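PDB 3MXQ: sensor protein from Vibrio cholerae O1 biovar El Tor, which is a sensory-box histidine kinase, seen here through its PAS sensor domain, whose full-length form probably uses ATP to phosphorylate a histidine in a signalling phosphorelay. Local coordinates for the interface of chains A and B. Coordinates in Å, arbitrary orientation; residue numbers count along the deposited sequence, not the author numbering. Chains: chain A/B, Sensor protein.

Contact 1: the interface of chains A and B. Residues chain A 33, 35, 123, 125, 138, 140, 142; chain B 17-18, 21, 25.
B:Arg21, on helix 13-31 of chain B, reaches over the sheet of chain A and forms a salt bridge with A:Glu123. The guanidinium comes side-on, presenting NE and NH2 to the same carboxylate oxygen; NH2 of B:Arg21 lies 2.8 Å from OE2 of A:Glu123 and NE of B:Arg21 2.9 Å from that OE2. Both nitrogens meet OE2 on its syn side but about 30° out of the carboxylate plane, and the two flat groups are turned 54° apart. NH2 of B:Arg21 makes a longer second contact, 3.2 Å, with OE1 of A:Glu123. The phenol OH of A:Tyr142 gives OE2 of A:Glu123 a third bond, 3.0 Å long and nearly along the C-O axis. That OH also accepts from NE of B:Arg21, whose one N-H is thus split between two oxygens, with neither bond straight. Three donors on OE2 would be expected to favour the charged carboxylate.

The aliphatic stem of the arginine bends at chi2 (-50°), laying CG against the thiol of A:Cys140 and CD1 of A:Ile125, while CB meets CD1 of A:Leu35. One turn earlier, B:Ala18 packs its methyl on CG2 of A:Ile125, and CB of selenomethionine B:Met17 borders CD1 of the same side chain. Strands 118-128 and 134-145 supply most of this platform. Beyond it, A:Phe33 points its ring edge at the helix backbone, with CZ 3.6 Å from the carbonyl O of B:Arg21, in the ring plane.

Contact 2: the interface of chains A and B. Residues chain A 21-22, 24-25, 28-29; chain B 31, 33, 35, 48, 140.
A:Ser25 and B:Asn48 meet where helix 13-31 of chain A, helical throughout the segment at hand, runs over B:Phe33 and B:Leu35, whose backbones are extended, and over the loop residue B:Asn48 that follows strand 44-47. The polar link is a hydrogen bond from OG of A:Ser25 to the amide oxygen OD1 of B:Asn48, modelled at 2.5 Å, with the donor nearly in line with the C=O bond (164°). The serine hydroxyl is anti to its backbone N (chi1 163°), which aims it away from its own helix at the amide. The other end of that amide is used within chain B: ND2 donates to the carbonyl O of B:Phe33 in the carbonyl plane, on a lone pair, though the bond is bent at the hydrogen (115°). These two bonds would set the flip of the amide, its oxygen being modelled towards the helix.

B:Phe33 is inserted edge first. Its CG sits between the backbone N and the carbonyl carbon (chi1 70°), and the ring directs CZ at the backbone of A:Arg21, 3.7 Å from that residue's carbonyl O and in the ring plane. The carbonyl O of B:Leu31 also lies in the plane at the ring edge. On one side of this tip CE1 touches CD2 of A:Leu24, and CZ also rests on CB of A:Ser25. CD1 of B:Leu35 packs beside it against CB of A:Ser25 and CB of A:Arg21. Farther along the helix, A:Leu28 crosses B:Leu31 at about a right angle; its CD2 is 3.9 Å from CD1 of B:Leu31, while CD1 of A:Leu28 faces the carbonyl O of B:Leu31. The site thus seats the N-terminal helix of one subunit on the sheet and adjoining loop of the other, and plausibly helps hold together a dimer of the sensor domain.

Contact 1: the interface of chains A and B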
ATOM      1  N   PHE A  33       4.509   7.967  -5.798  1.00 29.90           N
ATOM      2  CA  PHE A  33       4.278   8.800  -6.964  1.00 28.99           C
ATOM      3  C   PHE A  33       3.829  10.161  -6.512  1.00 28.74           C
ATOM      4  O   PHE A  33       3.380  10.313  -5.395  1.00 29.22           O
ATOM      5  CB  PHE A  33       3.209   8.189  -7.871  1.00 29.17           C
ATOM      6  CG  PHE A  33       1.854   8.031  -7.221  1.00 27.82           C
ATOM      7  CD1 PHE A  33       1.627   7.043  -6.267  1.00 27.05           C
ATOM      8  CD2 PHE A  33       0.795   8.845  -7.598  1.00 27.38           C
ATOM      9  CE1 PHE A  33       0.366   6.883  -5.675  1.00 26.18           C
ATOM     10  CE2 PHE A  33      -0.468   8.692  -7.017  1.00 27.12           C
ATOM     11  CZ  PHE A  33      -0.681   7.707  -6.048  1.00 26.07           C
ATOM     12  N   LEU A  35       1.263  13.309  -6.618  1.00 28.75           N
ATOM     13  CA  LEU A  35      -0.177  13.432  -6.798  1.00 29.33           C
ATOM     14  C   LEU A  35      -0.630  14.840  -6.517  1.00 29.94           C
ATOM     15  O   LEU A  35      -0.254  15.431  -5.505  1.00 30.16           O
ATOM     16  CB  LEU A  35      -0.936  12.465  -5.894  1.00 29.42           C
ATOM     17  CG  LEU A  35      -2.456  12.639  -6.014  1.00 30.76           C
ATOM     18  CD1 LEU A  35      -3.186  11.306  -6.242  1.00 32.45           C
ATOM     19  CD2 LEU A  35      -3.031  13.410  -4.825  1.00 31.71           C
ATOM     20  N   GLU A 123      -0.448  10.679 -15.615  1.00 33.04           N
ATOM     21  CA  GLU A 123      -1.837  10.228 -15.647  1.00 32.22           C
ATOM     22  C   GLU A 123      -2.716  11.399 -15.267  1.00 31.17           C
ATOM     23  O   GLU A 123      -2.515  12.023 -14.237  1.00 31.12           O
ATOM     24  CB  GLU A 123      -2.042   9.057 -14.685  1.00 32.46           C
ATOM     25  CG  GLU A 123      -3.393   8.385 -14.803  1.00 35.66           C
ATOM     26  CD  GLU A 123      -3.426   6.933 -14.254  1.00 39.94           C
ATOM     27  OE1 GLU A 123      -3.922   6.039 -15.015  1.00 42.43           O
ATOM     28  OE2 GLU A 123      -2.979   6.688 -13.088  1.00 40.15           O
ATOM     29  N   ILE A 125      -6.686  12.336 -14.599  1.00 30.61           N
ATOM     30  CA  ILE A 125      -8.003  11.755 -14.349  1.00 31.36           C
ATOM     31  C   ILE A 125      -9.008  12.844 -13.981  1.00 33.05           C
ATOM     32  O   ILE A 125      -8.832  13.539 -12.965  1.00 33.16           O
ATOM     33  CB  ILE A 125      -7.982  10.764 -13.176  1.00 30.97           C
ATOM     34  CG1 ILE A 125      -7.000   9.608 -13.429  1.00 30.38           C
ATOM     35  CG2 ILE A 125      -9.381  10.255 -12.907  1.00 30.48           C
ATOM     36  CD1 ILE A 125      -6.415   8.992 -12.150  1.00 28.40           C
ATOM     37  N   CYS A 138      -7.377  15.089 -11.295  1.00 36.35           N
ATOM     38  CA  CYS A 138      -6.289  14.483 -10.574  1.00 35.62           C
ATOM     39  C   CYS A 138      -5.068  14.287 -11.477  1.00 34.56           C
ATOM     40  O   CYS A 138      -5.198  13.885 -12.629  1.00 34.64           O
ATOM     41  CB  CYS A 138      -6.772  13.138 -10.076  1.00 36.03           C
ATOM     42  SG  CYS A 138      -5.628  12.277  -9.012  1.00 39.72           S
ATOM     43  N   CYS A 140      -1.098  12.537 -11.541  1.00 33.47           N
ATOM     44  CA  CYS A 140      -0.197  11.637 -10.880  1.00 33.88           C
ATOM     45  C   CYS A 140       1.004  11.506 -11.771  1.00 33.92           C
ATOM     46  O   CYS A 140       0.866  11.260 -12.973  1.00 34.26           O
ATOM     47  CB  CYS A 140      -0.864  10.281 -10.701  1.00 34.16           C
ATOM     48  SG  CYS A 140      -2.475  10.347  -9.837  1.00 37.83           S
ATOM     49  N   TYR A 142       4.460   9.414 -12.368  1.00 37.11           N
ATOM     50  CA  TYR A 142       5.138   8.168 -12.031  1.00 39.16           C
ATOM     51  C   TYR A 142       6.521   8.143 -12.606  1.00 41.66           C
ATOM     52  O   TYR A 142       6.729   8.600 -13.709  1.00 41.31           O
ATOM     53  CB  TYR A 142       4.390   6.971 -12.600  1.00 38.39           C
ATOM     54  CG  TYR A 142       2.969   6.852 -12.136  1.00 36.80           C
ATOM     55  CD1 TYR A 142       2.652   6.168 -10.964  1.00 33.74           C
ATOM     56  CD2 TYR A 142       1.931   7.401 -12.891  1.00 36.48           C
ATOM     57  CE1 TYR A 142       1.359   6.053 -10.546  1.00 33.35           C
ATOM     58  CE2 TYR A 142       0.618   7.294 -12.474  1.00 35.91           C
ATOM     59  CZ  TYR A 142       0.342   6.614 -11.298  1.00 35.05           C
ATOM     60  OH  TYR A 142      -0.968   6.509 -10.895  1.00 36.80           O
TER
HETATM   61  N   MSE B  17     -11.220   5.883 -10.251  1.00 40.33           N
HETATM   62  CA  MSE B  17      -9.774   5.839 -10.423  1.00 39.59           C
HETATM   63  C   MSE B  17      -9.131   6.863  -9.508  1.00 38.66           C
HETATM   64  O   MSE B  17      -8.164   6.559  -8.810  1.00 38.82           O
HETATM   65  CB  MSE B  17      -9.362   6.119 -11.862  1.00 40.24           C
HETATM   66  CG  MSE B  17     -10.108   5.335 -12.923  1.00 43.05           C
HETATM   67 SE   MSE B  17      -9.199   5.495 -14.645  1.00 49.75          SE
HETATM   68  CE  MSE B  17     -10.719   5.878 -15.839  1.00 48.21           C
ATOM     69  N   ALA B  18      -9.677   8.076  -9.503  1.00 37.39           N
ATOM     70  CA  ALA B  18      -9.161   9.132  -8.647  1.00 36.31           C
ATOM     71  C   ALA B  18      -9.236   8.764  -7.160  1.00 36.15           C
ATOM     72  O   ALA B  18      -8.329   9.082  -6.380  1.00 36.21           O
ATOM     73  CB  ALA B  18      -9.883  10.416  -8.918  1.00 35.98           C
ATOM     74  N   ARG B  21      -6.432   6.282  -6.516  1.00 30.22           N
ATOM     75  CA  ARG B  21      -5.108   6.886  -6.427  1.00 28.73           C
ATOM     76  C   ARG B  21      -4.923   7.589  -5.111  1.00 28.36           C
ATOM     77  O   ARG B  21      -3.890   7.417  -4.473  1.00 28.88           O
ATOM     78  CB  ARG B  21      -4.879   7.900  -7.529  1.00 28.63           C
ATOM     79  CG  ARG B  21      -4.760   7.340  -8.924  1.00 29.82           C
ATOM     80  CD  ARG B  21      -3.771   6.193  -9.065  1.00 30.57           C
ATOM     81  NE  ARG B  21      -3.779   5.743 -10.452  1.00 33.64           N
ATOM     82  CZ  ARG B  21      -4.662   4.894 -10.987  1.00 34.42           C
ATOM     83  NH1 ARG B  21      -5.624   4.349 -10.245  1.00 34.54           N
ATOM     84  NH2 ARG B  21      -4.574   4.587 -12.282  1.00 33.80           N
ATOM     85  N   SER B  25      -2.182   6.848  -2.306  1.00 27.36           N
ATOM     86  CA  SER B  25      -1.355   7.901  -1.755  1.00 28.24           C
ATOM     87  C   SER B  25      -1.475   7.921  -0.226  1.00 29.14           C
ATOM     88  O   SER B  25      -0.462   7.918   0.455  1.00 29.46           O
ATOM     89  CB  SER B  25      -1.722   9.246  -2.366  1.00 28.15           C
ATOM     90  OG  SER B  25      -1.223  10.311  -1.582  1.00 28.33           O
TER

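Contact 2: the interface of chains A and B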
ATOM      1  N   ARG A  21      11.988  -5.159   6.896  1.00 42.35           N
ATOM      2  CA  ARG A  21      11.990  -3.706   6.774  1.00 41.12           C
ATOM      3  C   ARG A  21      12.547  -3.230   5.428  1.00 40.02           C
ATOM      4  O   ARG A  21      11.974  -2.350   4.793  1.00 39.56           O
ATOM      5  CB  ARG A  21      12.770  -3.076   7.920  1.00 41.20           C
ATOM      6  CG  ARG A  21      12.312  -3.488   9.303  1.00 42.87           C
ATOM      7  CD  ARG A  21      10.948  -2.928   9.662  1.00 45.59           C
ATOM      8  NE  ARG A  21      10.640  -3.175  11.071  1.00 49.17           N
ATOM      9  CZ  ARG A  21      10.122  -4.305  11.561  1.00 50.27           C
ATOM     10  NH1 ARG A  21       9.835  -5.328  10.760  1.00 51.18           N
ATOM     11  NH2 ARG A  21       9.886  -4.413  12.864  1.00 50.36           N
ATOM     12  N   LEU A  22      13.661  -3.822   5.010  1.00 38.96           N
ATOM     13  CA  LEU A  22      14.251  -3.568   3.699  1.00 38.29           C
ATOM     14  C   LEU A  22      13.266  -3.799   2.541  1.00 37.54           C
ATOM     15  O   LEU A  22      13.149  -2.971   1.628  1.00 37.16           O
ATOM     16  CB  LEU A  22      15.482  -4.450   3.521  1.00 38.52           C
ATOM     17  CG  LEU A  22      16.797  -3.792   3.947  1.00 39.64           C
ATOM     18  CD1 LEU A  22      17.716  -4.766   4.712  1.00 40.17           C
ATOM     19  CD2 LEU A  22      17.492  -3.211   2.719  1.00 40.65           C
ATOM     20  N   LEU A  24       9.930  -3.965   2.640  1.00 33.71           N
ATOM     21  CA  LEU A  24       8.865  -2.980   2.721  1.00 32.77           C
ATOM     22  C   LEU A  24       9.365  -1.655   2.189  1.00 32.39           C
ATOM     23  O   LEU A  24       8.731  -1.033   1.344  1.00 32.53           O
ATOM     24  CB  LEU A  24       8.413  -2.809   4.167  1.00 32.70           C
ATOM     25  CG  LEU A  24       7.230  -1.862   4.363  1.00 32.79           C
ATOM     26  CD1 LEU A  24       6.081  -2.257   3.434  1.00 33.15           C
ATOM     27  CD2 LEU A  24       6.780  -1.829   5.816  1.00 32.18           C
ATOM     28  N   SER A  25      10.530  -1.245   2.671  1.00 31.93           N
ATOM     29  CA  SER A  25      11.071   0.025   2.312  1.00 31.31           C
ATOM     30  C   SER A  25      11.249   0.111   0.816  1.00 31.42           C
ATOM     31  O   SER A  25      10.989   1.166   0.242  1.00 31.90           O
ATOM     32  CB  SER A  25      12.399   0.242   2.998  1.00 31.33           C
ATOM     33  OG  SER A  25      13.090   1.290   2.353  1.00 32.39           O
ATOM     34  N   LEU A  28       7.765   0.503  -1.016  1.00 31.73           N
ATOM     35  CA  LEU A  28       7.239   1.864  -0.971  1.00 33.11           C
ATOM     36  C   LEU A  28       8.041   2.825  -1.860  1.00 34.45           C
ATOM     37  O   LEU A  28       7.467   3.740  -2.456  1.00 34.81           O
ATOM     38  CB  LEU A  28       7.193   2.396   0.456  1.00 32.93           C
ATOM     39  CG  LEU A  28       6.529   1.564   1.557  1.00 33.68           C
ATOM     40  CD1 LEU A  28       6.833   2.157   2.958  1.00 33.07           C
ATOM     41  CD2 LEU A  28       5.019   1.432   1.317  1.00 33.98           C
ATOM     42  N   ASP A  29       9.358   2.629  -1.956  1.00 35.72           N
ATOM     43  CA  ASP A  29      10.155   3.455  -2.860  1.00 37.36           C
ATOM     44  C   ASP A  29       9.634   3.310  -4.301  1.00 37.25           C
ATOM     45  O   ASP A  29       9.536   4.285  -5.037  1.00 37.45           O
ATOM     46  CB  ASP A  29      11.659   3.118  -2.785  1.00 38.22           C
ATOM     47  CG  ASP A  29      12.356   3.697  -1.518  1.00 42.06           C
ATOM     48  OD1 ASP A  29      11.654   3.948  -0.492  1.00 46.77           O
ATOM     49  OD2 ASP A  29      13.617   3.879  -1.533  1.00 44.13           O
TER
ATOM     50  N   LEU B  31       2.452   4.369   5.746  1.00 39.73           N
ATOM     51  CA  LEU B  31       3.513   3.379   5.921  1.00 39.04           C
ATOM     52  C   LEU B  31       4.930   3.930   5.814  1.00 38.57           C
ATOM     53  O   LEU B  31       5.879   3.303   6.271  1.00 38.44           O
ATOM     54  CB  LEU B  31       3.356   2.268   4.889  1.00 39.21           C
ATOM     55  CG  LEU B  31       2.051   1.486   4.942  1.00 39.37           C
ATOM     56  CD1 LEU B  31       1.878   0.791   3.619  1.00 40.53           C
ATOM     57  CD2 LEU B  31       2.027   0.496   6.097  1.00 38.69           C
ATOM     58  N   PHE B  33       8.449   5.420   6.148  1.00 34.96           N
ATOM     59  CA  PHE B  33       9.373   5.529   7.272  1.00 33.31           C
ATOM     60  C   PHE B  33      10.797   5.705   6.769  1.00 33.05           C
ATOM     61  O   PHE B  33      11.049   5.544   5.580  1.00 33.35           O
ATOM     62  CB  PHE B  33       9.250   4.319   8.190  1.00 32.77           C
ATOM     63  CG  PHE B  33       9.780   3.034   7.610  1.00 31.47           C
ATOM     64  CD1 PHE B  33       9.030   2.297   6.705  1.00 29.91           C
ATOM     65  CD2 PHE B  33      11.018   2.533   8.018  1.00 30.96           C
ATOM     66  CE1 PHE B  33       9.505   1.090   6.201  1.00 29.66           C
ATOM     67  CE2 PHE B  33      11.509   1.330   7.514  1.00 29.97           C
ATOM     68  CZ  PHE B  33      10.750   0.606   6.603  1.00 29.60           C
ATOM     69  N   LEU B  35      14.791   4.664   6.747  1.00 33.82           N
ATOM     70  CA  LEU B  35      15.604   3.498   6.962  1.00 34.64           C
ATOM     71  C   LEU B  35      16.996   3.779   6.472  1.00 36.06           C
ATOM     72  O   LEU B  35      17.191   4.227   5.341  1.00 35.77           O
ATOM     73  CB  LEU B  35      15.023   2.286   6.224  1.00 34.40           C
ATOM     74  CG  LEU B  35      15.860   0.999   6.198  1.00 34.93           C
ATOM     75  CD1 LEU B  35      14.975  -0.217   6.024  1.00 35.77           C
ATOM     76  CD2 LEU B  35      16.934   1.028   5.100  1.00 35.33           C
ATOM     77  N   ASN B  48      17.241   4.581   2.525  1.00 48.01           N
ATOM     78  CA  ASN B  48      15.968   5.074   2.015  1.00 48.78           C
ATOM     79  C   ASN B  48      15.998   6.314   1.157  1.00 50.11           C
ATOM     80  O   ASN B  48      16.682   7.276   1.498  1.00 50.25           O
ATOM     81  CB  ASN B  48      15.180   5.533   3.232  1.00 48.62           C
ATOM     82  CG  ASN B  48      14.036   4.662   3.550  1.00 48.07           C
ATOM     83  OD1 ASN B  48      13.898   3.573   3.018  1.00 49.85           O
ATOM     84  ND2 ASN B  48      13.183   5.137   4.422  1.00 47.69           N
ATOM     85  N   CYS B 140      15.524   2.372  11.953  1.00 45.51           N
ATOM     86  CA  CYS B 140      14.239   2.776  11.436  1.00 46.22           C
ATOM     87  C   CYS B 140      13.629   3.858  12.288  1.00 46.97           C
ATOM     88  O   CYS B 140      13.437   3.685  13.487  1.00 46.80           O
ATOM     89  CB  CYS B 140      13.281   1.591  11.365  1.00 46.18           C
ATOM     90  SG  CYS B 140      13.822   0.272  10.284  1.00 47.09           S
TER

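Contact 1 and contact 2 lie about 21 Å apart, measured between the centres of their C-alpha atoms, and belong to one two-fold symmetric interface. In each, helix 13-31 of one chain rests on the PAS domain of the other; residues 21 and 25 serve on the helix side in both, and 33, 35 and 140 on the receiving side. Contact 1 samples the earlier part of the helix, contact 2 the later part, where the two helices approach each other. This reciprocal exchange of helices would couple the two sensor domains, although the structure alone does not show that the full-length kinase pairs this way.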